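Local coordinates for protein type IV pilus biogenesis factor PilY1 (Pseudomonas aeruginosa, PDB 3HX6) that takes part in type IV pilus assembly, twitching motility and host-cell adhesion and seems to regulate pilus retraction through calcium binding and release, represented here by its C-terminal domain, at residues F167-T172 with I177-E182; G215-N220 with K351-A356; T408-R413 with E547-N552; N418-L423 with S432-D437. The protein carries 3 engineered substitutions. All coordinates share one frame; numbering follows the deposited sequence.

Contact 1. Residues F167-T172 with I177-E182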
# COMPACT_ATOMS: atom_id res chain seq x y z
N PHE A 167 -30.09 -2.14 11.88
CA PHE A 167 -29.69 -1.11 12.82
C PHE A 167 -28.40 -0.46 12.33
O PHE A 167 -27.64 -1.05 11.56
CB PHE A 167 -29.53 -1.65 14.25
CG PHE A 167 -28.46 -2.69 14.41
CD1 PHE A 167 -28.77 -4.04 14.38
CD2 PHE A 167 -27.14 -2.30 14.63
CE1 PHE A 167 -27.77 -5.01 14.56
CE2 PHE A 167 -26.14 -3.26 14.82
CZ PHE A 167 -26.46 -4.62 14.78
N ALA A 168 -28.18 0.77 12.77
CA ALA A 168 -27.00 1.52 12.40
C ALA A 168 -26.40 2.12 13.66
O ALA A 168 -27.12 2.62 14.52
CB ALA A 168 -27.36 2.62 11.40
N LEU A 169 -25.08 2.05 13.78
CA LEU A 169 -24.42 2.63 14.93
C LEU A 169 -23.43 3.67 14.43
O LEU A 169 -22.90 3.54 13.32
CB LEU A 169 -23.65 1.55 15.71
CG LEU A 169 -24.43 0.30 16.16
CD1 LEU A 169 -23.47 -0.69 16.82
CD2 LEU A 169 -25.54 0.70 17.11
N ASP A 170 -23.21 4.71 15.23
CA ASP A 170 -22.24 5.74 14.88
C ASP A 170 -21.00 5.22 15.57
O ASP A 170 -20.91 5.24 16.80
CB ASP A 170 -22.63 7.10 15.46
CG ASP A 170 -21.66 8.19 15.05
OD1 ASP A 170 -20.43 7.93 15.04
OD2 ASP A 170 -22.11 9.31 14.75
N VAL A 171 -20.03 4.76 14.79
CA VAL A 171 -18.82 4.20 15.34
C VAL A 171 -17.58 5.09 15.14
O VAL A 171 -16.44 4.63 15.22
CB VAL A 171 -18.62 2.78 14.73
CG1 VAL A 171 -17.54 2.79 13.65
CG2 VAL A 171 -18.32 1.79 15.83
N THR A 172 -17.82 6.37 14.88
CA THR A 172 -16.74 7.33 14.67
C THR A 172 -15.79 7.36 15.87
O THR A 172 -14.57 7.40 15.70
CB THR A 172 -17.30 8.74 14.46
OG1 THR A 172 -18.35 8.70 13.48
CG2 THR A 172 -16.20 9.69 14.00
N ILE A 177 -19.64 4.97 21.22
CA ILE A 177 -20.48 4.44 20.16
C ILE A 177 -21.94 4.79 20.47
O ILE A 177 -22.40 4.60 21.59
CB ILE A 177 -20.33 2.92 20.06
CG1 ILE A 177 -18.89 2.59 19.68
CG2 ILE A 177 -21.32 2.34 19.06
CD1 ILE A 177 -18.59 1.11 19.62
N LYS A 178 -22.65 5.29 19.47
CA LYS A 178 -24.05 5.67 19.64
C LYS A 178 -24.98 4.88 18.73
O LYS A 178 -24.58 4.41 17.67
CB LYS A 178 -24.23 7.16 19.37
CG LYS A 178 -23.40 8.07 20.26
CD LYS A 178 -23.76 9.53 20.04
CE LYS A 178 -23.07 10.43 21.05
NZ LYS A 178 -23.44 11.87 20.87
N LEU A 179 -26.23 4.75 19.16
CA LEU A 179 -27.24 4.05 18.38
C LEU A 179 -27.98 5.09 17.53
O LEU A 179 -28.68 5.95 18.06
CB LEU A 179 -28.25 3.35 19.30
CG LEU A 179 -29.49 2.80 18.60
CD1 LEU A 179 -29.07 1.80 17.52
CD2 LEU A 179 -30.40 2.13 19.62
N LEU A 180 -27.80 5.01 16.21
CA LEU A 180 -28.46 5.95 15.31
C LEU A 180 -29.92 5.58 15.12
O LEU A 180 -30.81 6.42 15.24
CB LEU A 180 -27.75 5.97 13.96
CG LEU A 180 -26.34 6.57 13.98
CD1 LEU A 180 -25.66 6.33 12.64
CD2 LEU A 180 -26.43 8.06 14.29
N TRP A 181 -30.18 4.31 14.82
CA TRP A 181 -31.54 3.84 14.64
C TRP A 181 -31.67 2.33 14.53
O TRP A 181 -30.68 1.61 14.35
CB TRP A 181 -32.20 4.50 13.41
CG TRP A 181 -31.35 4.54 12.16
CD1 TRP A 181 -30.66 5.62 11.68
CD2 TRP A 181 -31.13 3.47 11.23
NE1 TRP A 181 -30.03 5.29 10.50
CE2 TRP A 181 -30.30 3.98 10.20
CE3 TRP A 181 -31.55 2.14 11.16
CZ2 TRP A 181 -29.88 3.19 9.12
CZ3 TRP A 181 -31.14 1.36 10.08
CH2 TRP A 181 -30.30 1.89 9.08
N GLU A 182 -32.90 1.87 14.64
CA GLU A 182 -33.24 0.46 14.55
C GLU A 182 -34.49 0.35 13.70
O GLU A 182 -35.47 1.06 13.93
CB GLU A 182 -33.54 -0.13 15.93
CG GLU A 182 -32.35 -0.19 16.87
CD GLU A 182 -32.72 -0.82 18.20
OE1 GLU A 182 -33.59 -0.26 18.91
OE2 GLU A 182 -32.15 -1.88 18.55
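F167-D170 and K178-E182 run antiparallel as neighbouring strands, and A168 is where the ladder slips: A168 N gives to W181 O (3.1 Å), while L180 N gives to A168 O (3.0 Å). Two residues, L180 and W181, thus face one, a classic beta bulge that shifts the register by a residue. Beyond it D170 and K178 form a regular hydrogen-bonded pair, with D170 N 2.8 Å from K178 O.

The side chain of W181 turns back over the neighbouring strand because its CG sits between the backbone N and the carbonyl carbon (chi1 46°). A168 CB then lies over one face of the six-membered ring in a CH-pi contact, 3.4 Å from W181 CZ2; the indole NE1 is taken by M230 O. Next to it, L180 CG rests against D170 CB at 4.0 Å. L169 and L179 share the other face of the sheet, CD2 of L169 meeting CD1 of L179 at 3.7 Å, and both touch F110. D170 OD1 accepts from T172 N, closing an Asx turn, and also takes a bond from T172 OG1 (2.7 Å). This is the closing hairpin of a four-stranded antiparallel sheet, the standard blade of a beta-propeller.

Contact 2. Residues G215-N220 with K351-A356. Engineered in segment 215-220: M219 (natural residue Leu).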
# COMPACT_ATOMS: atom_id res chain seq x y z
N GLY A 215 -34.35 -8.17 1.92
CA GLY A 215 -34.08 -9.41 2.61
C GLY A 215 -35.03 -10.54 2.27
O GLY A 215 -35.87 -10.42 1.38
N TYR A 216 -34.94 -11.62 3.03
CA TYR A 216 -35.73 -12.80 2.73
C TYR A 216 -36.84 -13.17 3.71
O TYR A 216 -36.76 -12.88 4.90
CB TYR A 216 -34.77 -13.97 2.56
CG TYR A 216 -33.52 -13.58 1.79
CD1 TYR A 216 -33.62 -12.85 0.60
CD2 TYR A 216 -32.25 -13.94 2.23
CE1 TYR A 216 -32.49 -12.50 -0.13
CE2 TYR A 216 -31.11 -13.60 1.50
CZ TYR A 216 -31.25 -12.88 0.32
OH TYR A 216 -30.14 -12.55 -0.44
N SER A 217 -37.87 -13.82 3.18
CA SER A 217 -39.01 -14.27 3.96
C SER A 217 -39.74 -13.12 4.63
O SER A 217 -40.19 -13.25 5.78
CB SER A 217 -38.57 -15.29 5.02
OG SER A 217 -37.89 -16.37 4.41
N SER A 218 -39.85 -11.99 3.94
CA SER A 218 -40.57 -10.86 4.49
C SER A 218 -42.05 -11.24 4.48
O SER A 218 -42.44 -12.21 3.82
CB SER A 218 -40.33 -9.60 3.64
OG SER A 218 -40.71 -9.79 2.29
N MET A 219 -42.86 -10.48 5.21
CA MET A 219 -44.30 -10.73 5.34
C MET A 219 -45.02 -11.20 4.07
O MET A 219 -45.73 -12.20 4.09
CB MET A 219 -44.99 -9.48 5.88
CG MET A 219 -46.45 -9.70 6.27
SD MET A 219 -46.66 -10.79 7.70
CE MET A 219 -46.81 -12.41 6.92
N ASN A 220 -44.87 -10.46 2.98
CA ASN A 220 -45.54 -10.81 1.74
C ASN A 220 -44.63 -11.36 0.65
O ASN A 220 -44.98 -11.32 -0.54
CB ASN A 220 -46.32 -9.61 1.23
CG ASN A 220 -47.45 -9.21 2.16
OD1 ASN A 220 -48.40 -9.97 2.36
ND2 ASN A 220 -47.34 -8.03 2.75
N LYS A 351 -27.58 -19.51 -2.75
CA LYS A 351 -28.33 -19.09 -1.57
C LYS A 351 -27.86 -19.99 -0.44
O LYS A 351 -27.65 -21.18 -0.63
CB LYS A 351 -29.85 -19.18 -1.81
CG LYS A 351 -30.49 -20.54 -1.69
CD LYS A 351 -31.98 -20.41 -2.03
CE LYS A 351 -32.77 -21.67 -1.68
NZ LYS A 351 -32.90 -21.84 -0.21
N TYR A 352 -27.69 -19.40 0.74
CA TYR A 352 -27.14 -20.13 1.87
C TYR A 352 -27.76 -19.73 3.21
O TYR A 352 -27.25 -20.13 4.26
CB TYR A 352 -25.64 -19.82 1.91
CG TYR A 352 -24.74 -20.82 2.59
CD1 TYR A 352 -23.59 -20.39 3.25
CD2 TYR A 352 -24.97 -22.19 2.51
CE1 TYR A 352 -22.69 -21.29 3.79
CE2 TYR A 352 -24.07 -23.11 3.06
CZ TYR A 352 -22.93 -22.64 3.70
OH TYR A 352 -22.01 -23.51 4.24
N PHE A 353 -28.83 -18.94 3.20
CA PHE A 353 -29.41 -18.48 4.46
C PHE A 353 -30.26 -19.45 5.26
O PHE A 353 -30.35 -19.32 6.48
CB PHE A 353 -30.18 -17.17 4.25
CG PHE A 353 -31.45 -17.32 3.45
CD1 PHE A 353 -32.68 -17.39 4.09
CD2 PHE A 353 -31.42 -17.35 2.07
CE1 PHE A 353 -33.86 -17.50 3.36
CE2 PHE A 353 -32.59 -17.46 1.33
CZ PHE A 353 -33.81 -17.54 1.98
N GLU A 354 -30.87 -20.42 4.60
CA GLU A 354 -31.70 -21.38 5.33
C GLU A 354 -30.89 -22.60 5.76
O GLU A 354 -29.88 -22.93 5.15
CB GLU A 354 -32.88 -21.82 4.47
CG GLU A 354 -33.97 -20.77 4.38
CD GLU A 354 -35.04 -21.12 3.39
OE1 GLU A 354 -36.11 -20.46 3.41
OE2 GLU A 354 -34.82 -22.05 2.59
N ASN A 355 -31.34 -23.27 6.82
CA ASN A 355 -30.64 -24.45 7.31
C ASN A 355 -30.48 -25.46 6.20
O ASN A 355 -29.40 -26.03 6.02
CB ASN A 355 -31.39 -25.09 8.49
CG ASN A 355 -31.10 -24.41 9.80
OD1 ASN A 355 -30.25 -23.51 9.87
ND2 ASN A 355 -31.78 -24.84 10.86
N ALA A 356 -31.55 -25.69 5.46
CA ALA A 356 -31.52 -26.63 4.36
C ALA A 356 -30.39 -26.33 3.37
O ALA A 356 -29.82 -27.25 2.77
CB ALA A 356 -32.87 -26.61 3.63
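Two loops of the beta-propeller domain meet through Y216 and F353, one between strands 208-213 and 223-229, the other between strands 343-348 and 367-373. Y216 CD2 sits 3.5 Å above the centre of the F353 ring, with F353 CD2 its nearest atom. The ring planes are 34° apart, so the tyrosine dips one corner into the phenylalanine face without lying flat on it. Y216 CB comes down on the same face as a CH-pi donor, 4.1 Å from the F353 centroid. F353 holds its ring between its own backbone N and carbonyl carbon (chi1 69°), turned toward the 215-220 loop. S217 OG reaches the ring edge near its plane, 4.3 Å from F353 CE1.

The two loops lie far apart in sequence. The first belongs to a four-stranded antiparallel blade and the second joins two strands of the ten-stranded mixed sheet, so the aromatic pair links that sheet to the blade. F195 meets the F353 ring and also touches Y216, while Y135 of helix 130-137 adds to the packing round F353. The phenol oxygen of Y216 bonds to S252 OG, which fixes the far end of its ring.

Contact 3. Residues T408-R413 with E547-N552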
# COMPACT_ATOMS: atom_id res chain seq x y z
N THR A 408 5.29 -24.16 -3.61
CA THR A 408 3.94 -24.24 -3.06
C THR A 408 2.99 -25.14 -3.84
O THR A 408 2.81 -24.97 -5.04
CB THR A 408 3.31 -22.84 -2.97
OG1 THR A 408 4.25 -21.94 -2.37
CG2 THR A 408 2.05 -22.89 -2.12
N ALA A 409 2.39 -26.10 -3.15
CA ALA A 409 1.44 -27.01 -3.78
C ALA A 409 0.03 -26.44 -3.60
O ALA A 409 -0.29 -25.91 -2.54
CB ALA A 409 1.53 -28.39 -3.14
N ARG A 410 -0.79 -26.55 -4.63
CA ARG A 410 -2.17 -26.05 -4.59
C ARG A 410 -3.05 -26.87 -5.52
O ARG A 410 -2.56 -27.53 -6.43
CB ARG A 410 -2.25 -24.59 -5.05
CG ARG A 410 -1.46 -23.58 -4.24
CD ARG A 410 -1.65 -22.19 -4.82
NE ARG A 410 -0.78 -21.20 -4.19
CZ ARG A 410 -1.00 -20.66 -3.00
NH1 ARG A 410 -2.08 -21.00 -2.30
NH2 ARG A 410 -0.13 -19.78 -2.50
N THR A 411 -4.36 -26.84 -5.27
CA THR A 411 -5.29 -27.52 -6.15
C THR A 411 -5.88 -26.34 -6.94
O THR A 411 -6.39 -25.38 -6.35
CB THR A 411 -6.41 -28.27 -5.38
OG1 THR A 411 -7.25 -27.33 -4.71
CG2 THR A 411 -5.80 -29.21 -4.36
N ILE A 412 -5.79 -26.41 -8.25
CA ILE A 412 -6.26 -25.33 -9.10
C ILE A 412 -7.28 -25.78 -10.12
O ILE A 412 -7.54 -26.97 -10.30
CB ILE A 412 -5.07 -24.67 -9.83
CG1 ILE A 412 -4.31 -25.70 -10.67
CG2 ILE A 412 -4.09 -24.10 -8.81
CD1 ILE A 412 -4.99 -26.10 -11.96
N ARG A 413 -7.87 -24.79 -10.78
CA ARG A 413 -8.83 -25.05 -11.83
C ARG A 413 -8.48 -24.16 -13.00
O ARG A 413 -7.98 -23.05 -12.82
CB ARG A 413 -10.25 -24.78 -11.34
CG ARG A 413 -10.80 -25.88 -10.46
CD ARG A 413 -12.22 -25.60 -9.98
NE ARG A 413 -12.71 -26.69 -9.15
CZ ARG A 413 -13.86 -26.66 -8.48
NH1 ARG A 413 -14.64 -25.59 -8.55
NH2 ARG A 413 -14.24 -27.71 -7.76
N GLU A 547 -4.36 -17.19 3.71
CA GLU A 547 -3.53 -16.80 2.58
C GLU A 547 -4.00 -15.55 1.85
O GLU A 547 -5.19 -15.32 1.66
CB GLU A 547 -3.44 -17.94 1.55
CG GLU A 547 -2.32 -18.96 1.79
CD GLU A 547 -0.98 -18.52 1.20
OE1 GLU A 547 -0.89 -18.32 -0.03
OE2 GLU A 547 -0.00 -18.38 1.98
N CYS A 548 -3.03 -14.73 1.46
CA CYS A 548 -3.29 -13.53 0.69
C CYS A 548 -2.51 -13.82 -0.58
O CYS A 548 -1.43 -14.41 -0.53
CB CYS A 548 -2.68 -12.30 1.35
SG CYS A 548 -3.55 -11.56 2.77
N LEU A 549 -3.06 -13.44 -1.73
CA LEU A 549 -2.37 -13.69 -2.98
C LEU A 549 -2.14 -12.39 -3.73
O LEU A 549 -3.09 -11.64 -4.00
CB LEU A 549 -3.17 -14.65 -3.85
CG LEU A 549 -3.53 -16.01 -3.24
CD1 LEU A 549 -4.44 -16.77 -4.19
CD2 LEU A 549 -2.27 -16.82 -2.96
N THR A 550 -0.89 -12.10 -4.06
CA THR A 550 -0.58 -10.90 -4.82
C THR A 550 -1.31 -11.10 -6.14
O THR A 550 -1.29 -12.19 -6.71
CB THR A 550 0.94 -10.78 -5.09
OG1 THR A 550 1.65 -10.78 -3.85
CG2 THR A 550 1.24 -9.48 -5.84
N VAL A 551 -1.97 -10.05 -6.63
CA VAL A 551 -2.70 -10.17 -7.88
C VAL A 551 -2.28 -9.17 -8.94
O VAL A 551 -1.77 -8.09 -8.64
CB VAL A 551 -4.22 -10.03 -7.65
CG1 VAL A 551 -4.73 -11.22 -6.85
CG2 VAL A 551 -4.51 -8.74 -6.90
N ASN A 552 -2.50 -9.54 -10.19
CA ASN A 552 -2.18 -8.69 -11.32
C ASN A 552 -3.48 -8.35 -12.04
O ASN A 552 -4.06 -9.19 -12.72
CB ASN A 552 -1.21 -9.42 -12.26
CG ASN A 552 -0.97 -8.66 -13.54
OD1 ASN A 552 -0.97 -7.42 -13.55
ND2 ASN A 552 -0.73 -9.39 -14.63
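R410 reaches from strand 408-415, in the ten-stranded mixed sheet, to E547, just before the last strand of a small three-stranded antiparallel sheet near the C terminus, and to L549 within that strand, where C548 is disulfide-bonded to C543. The backbones themselves stay well apart, with R410 CA 11.8 Å from E547 CA, so side chains alone span the interval.

The firm part is the guanidinium. R410 runs out fully extended from CG to NE, and its flat head is sandwiched: L549 CD2 lies over one face, 3.7 Å from R410 NH2, and T408 CG2 over the opposite face, 3.6 Å above the plane. R410 NE is taken up by L498 O, a second hold that limits rotation of the head.

The carboxylate side is looser. E547 is partly exposed and its chain is bent at chi2. Its OE2 has a long, weak ion pair with R500 and lies close to E79 OE1 of the second subunit, a like-charge approach that the nearby arginines R410 and R500 may partly offset. The salt bridge uses the other oxygen: R410 NH2 donates to E547 OE1 at 3.0 Å along a nearly straight line (168°), in the guanidinium plane but 41° out of the carboxylate plane.

Contact 4. Residues N418-L423 with S432-D437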
# COMPACT_ATOMS: atom_id res chain seq x y z
N ASN A 418 -13.04 -18.70 -24.31
CA ASN A 418 -13.82 -18.45 -25.52
C ASN A 418 -14.07 -16.97 -25.67
O ASN A 418 -14.40 -16.28 -24.71
CB ASN A 418 -15.14 -19.20 -25.43
CG ASN A 418 -14.96 -20.66 -25.12
OD1 ASN A 418 -15.72 -21.25 -24.35
ND2 ASN A 418 -13.94 -21.27 -25.72
N PRO A 419 -13.89 -16.44 -26.88
CA PRO A 419 -14.13 -15.01 -27.08
C PRO A 419 -15.62 -14.70 -27.13
O PRO A 419 -16.44 -15.59 -27.35
CB PRO A 419 -13.42 -14.73 -28.40
CG PRO A 419 -13.62 -16.01 -29.16
CD PRO A 419 -13.36 -17.07 -28.11
N VAL A 420 -15.96 -13.44 -26.90
CA VAL A 420 -17.34 -13.01 -26.95
C VAL A 420 -17.47 -12.08 -28.15
O VAL A 420 -16.68 -11.14 -28.29
CB VAL A 420 -17.73 -12.21 -25.68
CG1 VAL A 420 -19.18 -11.74 -25.78
CG2 VAL A 420 -17.55 -13.08 -24.44
N ASN A 421 -18.44 -12.34 -29.01
CA ASN A 421 -18.65 -11.51 -30.19
C ASN A 421 -19.79 -10.56 -29.87
O ASN A 421 -20.96 -10.90 -30.03
CB ASN A 421 -19.00 -12.36 -31.41
CG ASN A 421 -18.97 -11.56 -32.70
OD1 ASN A 421 -19.45 -12.01 -33.74
ND2 ASN A 421 -18.38 -10.37 -32.65
N TRP A 422 -19.44 -9.36 -29.42
CA TRP A 422 -20.42 -8.37 -29.02
C TRP A 422 -21.28 -7.76 -30.13
O TRP A 422 -22.49 -7.64 -29.98
CB TRP A 422 -19.74 -7.23 -28.27
CG TRP A 422 -18.90 -7.66 -27.10
CD1 TRP A 422 -17.54 -7.74 -27.05
CD2 TRP A 422 -19.37 -8.02 -25.79
NE1 TRP A 422 -17.13 -8.12 -25.80
CE2 TRP A 422 -18.23 -8.30 -25.01
CE3 TRP A 422 -20.64 -8.13 -25.21
CZ2 TRP A 422 -18.32 -8.69 -23.67
CZ3 TRP A 422 -20.73 -8.51 -23.88
CH2 TRP A 422 -19.58 -8.79 -23.12
N LEU A 423 -20.65 -7.38 -31.24
CA LEU A 423 -21.39 -6.74 -32.33
C LEU A 423 -21.21 -7.39 -33.70
O LEU A 423 -20.16 -7.96 -33.98
CB LEU A 423 -20.97 -5.27 -32.47
CG LEU A 423 -21.13 -4.24 -31.34
CD1 LEU A 423 -22.57 -4.27 -30.84
CD2 LEU A 423 -20.17 -4.54 -30.22
N SER A 432 -24.69 -10.81 -25.88
CA SER A 432 -24.84 -9.76 -24.88
C SER A 432 -24.12 -10.06 -23.59
O SER A 432 -24.29 -9.37 -22.59
CB SER A 432 -26.32 -9.51 -24.60
OG SER A 432 -26.93 -8.91 -25.72
N GLY A 433 -23.28 -11.09 -23.61
CA GLY A 433 -22.55 -11.42 -22.41
C GLY A 433 -21.99 -12.82 -22.39
O GLY A 433 -21.69 -13.42 -23.43
N TRP A 434 -21.86 -13.35 -21.17
CA TRP A 434 -21.31 -14.67 -20.98
C TRP A 434 -21.82 -15.30 -19.70
O TRP A 434 -22.47 -14.64 -18.89
CB TRP A 434 -19.78 -14.58 -20.91
CG TRP A 434 -19.26 -13.52 -19.92
CD1 TRP A 434 -18.80 -12.27 -20.23
CD2 TRP A 434 -19.09 -13.68 -18.50
NE1 TRP A 434 -18.34 -11.64 -19.09
CE2 TRP A 434 -18.51 -12.48 -18.02
CE3 TRP A 434 -19.37 -14.71 -17.60
CZ2 TRP A 434 -18.19 -12.29 -16.67
CZ3 TRP A 434 -19.06 -14.52 -16.24
CH2 TRP A 434 -18.48 -13.32 -15.80
N TYR A 435 -21.55 -16.58 -19.53
CA TYR A 435 -21.94 -17.29 -18.32
C TYR A 435 -20.95 -18.42 -18.07
O TYR A 435 -20.29 -18.89 -18.99
CB TYR A 435 -23.37 -17.83 -18.40
CG TYR A 435 -23.58 -18.99 -19.36
CD1 TYR A 435 -23.91 -18.77 -20.69
CD2 TYR A 435 -23.49 -20.31 -18.91
CE1 TYR A 435 -24.16 -19.85 -21.56
CE2 TYR A 435 -23.73 -21.39 -19.76
CZ TYR A 435 -24.07 -21.15 -21.08
OH TYR A 435 -24.31 -22.20 -21.93
N LEU A 436 -20.83 -18.81 -16.82
CA LEU A 436 -19.92 -19.88 -16.43
C LEU A 436 -20.61 -20.65 -15.32
O LEU A 436 -20.83 -20.12 -14.24
CB LEU A 436 -18.61 -19.28 -15.90
CG LEU A 436 -17.58 -20.22 -15.26
CD1 LEU A 436 -17.01 -21.15 -16.32
CD2 LEU A 436 -16.45 -19.40 -14.63
N ASP A 437 -20.98 -21.90 -15.58
CA ASP A 437 -21.62 -22.70 -14.54
C ASP A 437 -20.52 -23.14 -13.58
O ASP A 437 -19.42 -23.52 -14.00
CB ASP A 437 -22.32 -23.93 -15.14
CG ASP A 437 -23.59 -23.57 -15.91
OD1 ASP A 437 -24.51 -22.96 -15.31
OD2 ASP A 437 -23.68 -23.88 -17.11
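V420 turns CG1 anti to its backbone N (chi1 178°) and W422 turns its CG anti to the carbonyl carbon (chi1 -54°), and these two choices carry both side chains from the 418-423 loop onto the start of strand 433-437. The methyl and the indole also pack on each other: V420 CG1 sits 3.6 Å above the W422 ring, over its centre. From there the same methyl reaches G433 O at 3.8 Å, while the other branch, V420 CG2, stands more loosely at 4.4 Å from W434 CB.

W422 makes the closer approach with the far corner of its six-membered ring. CZ3 comes to 3.6 Å from G433 N and 3.7 Å from G433 CA, meeting the backbone at a slant, and S432 O lies in the plane of the indole at its edge. The target here is main chain: the S432 side chain leaves its CA on the far side, and G433, whose backbone angles call for glycine, carries none. The indole is further hemmed in by H337 and W372, each edge-to-face with it. On the strand, W434 NE1 gives its hydrogen bond to P485 O.

Backbone bonds of N421 with Q431 and of W422 with K430 double the chain back on itself just before the strand. Strand 433-437 then enters the ten-stranded mixed sheet between 367-373, antiparallel to it, and 392-405, parallel to it; the contact packs the early part of the connection from 408-415 against the start of the strand it leads to, on the other side of 392-405.

Overall arrangement
From the N terminus, contact 1 comes first and closes a tight hairpin in one four-stranded blade. Contact 2 follows it in series and spans 130 residues, tying an inter-strand loop of another blade to a loop joining two strands of the large mixed sheet. Contact 3 opens after contact 2 has closed and makes another long jump, from strand 408-415 to the small C-terminal sheet. Contact 4 closes a short, eight-residue loop wholly within that jump; its strand 433-437 belongs to the same sheet as 408-415. None of the four touches another: contacts 3 and 4 come within about 8 Å at their nearest atoms, and contacts 1 and 4 lie on opposite sides of the chain's centre.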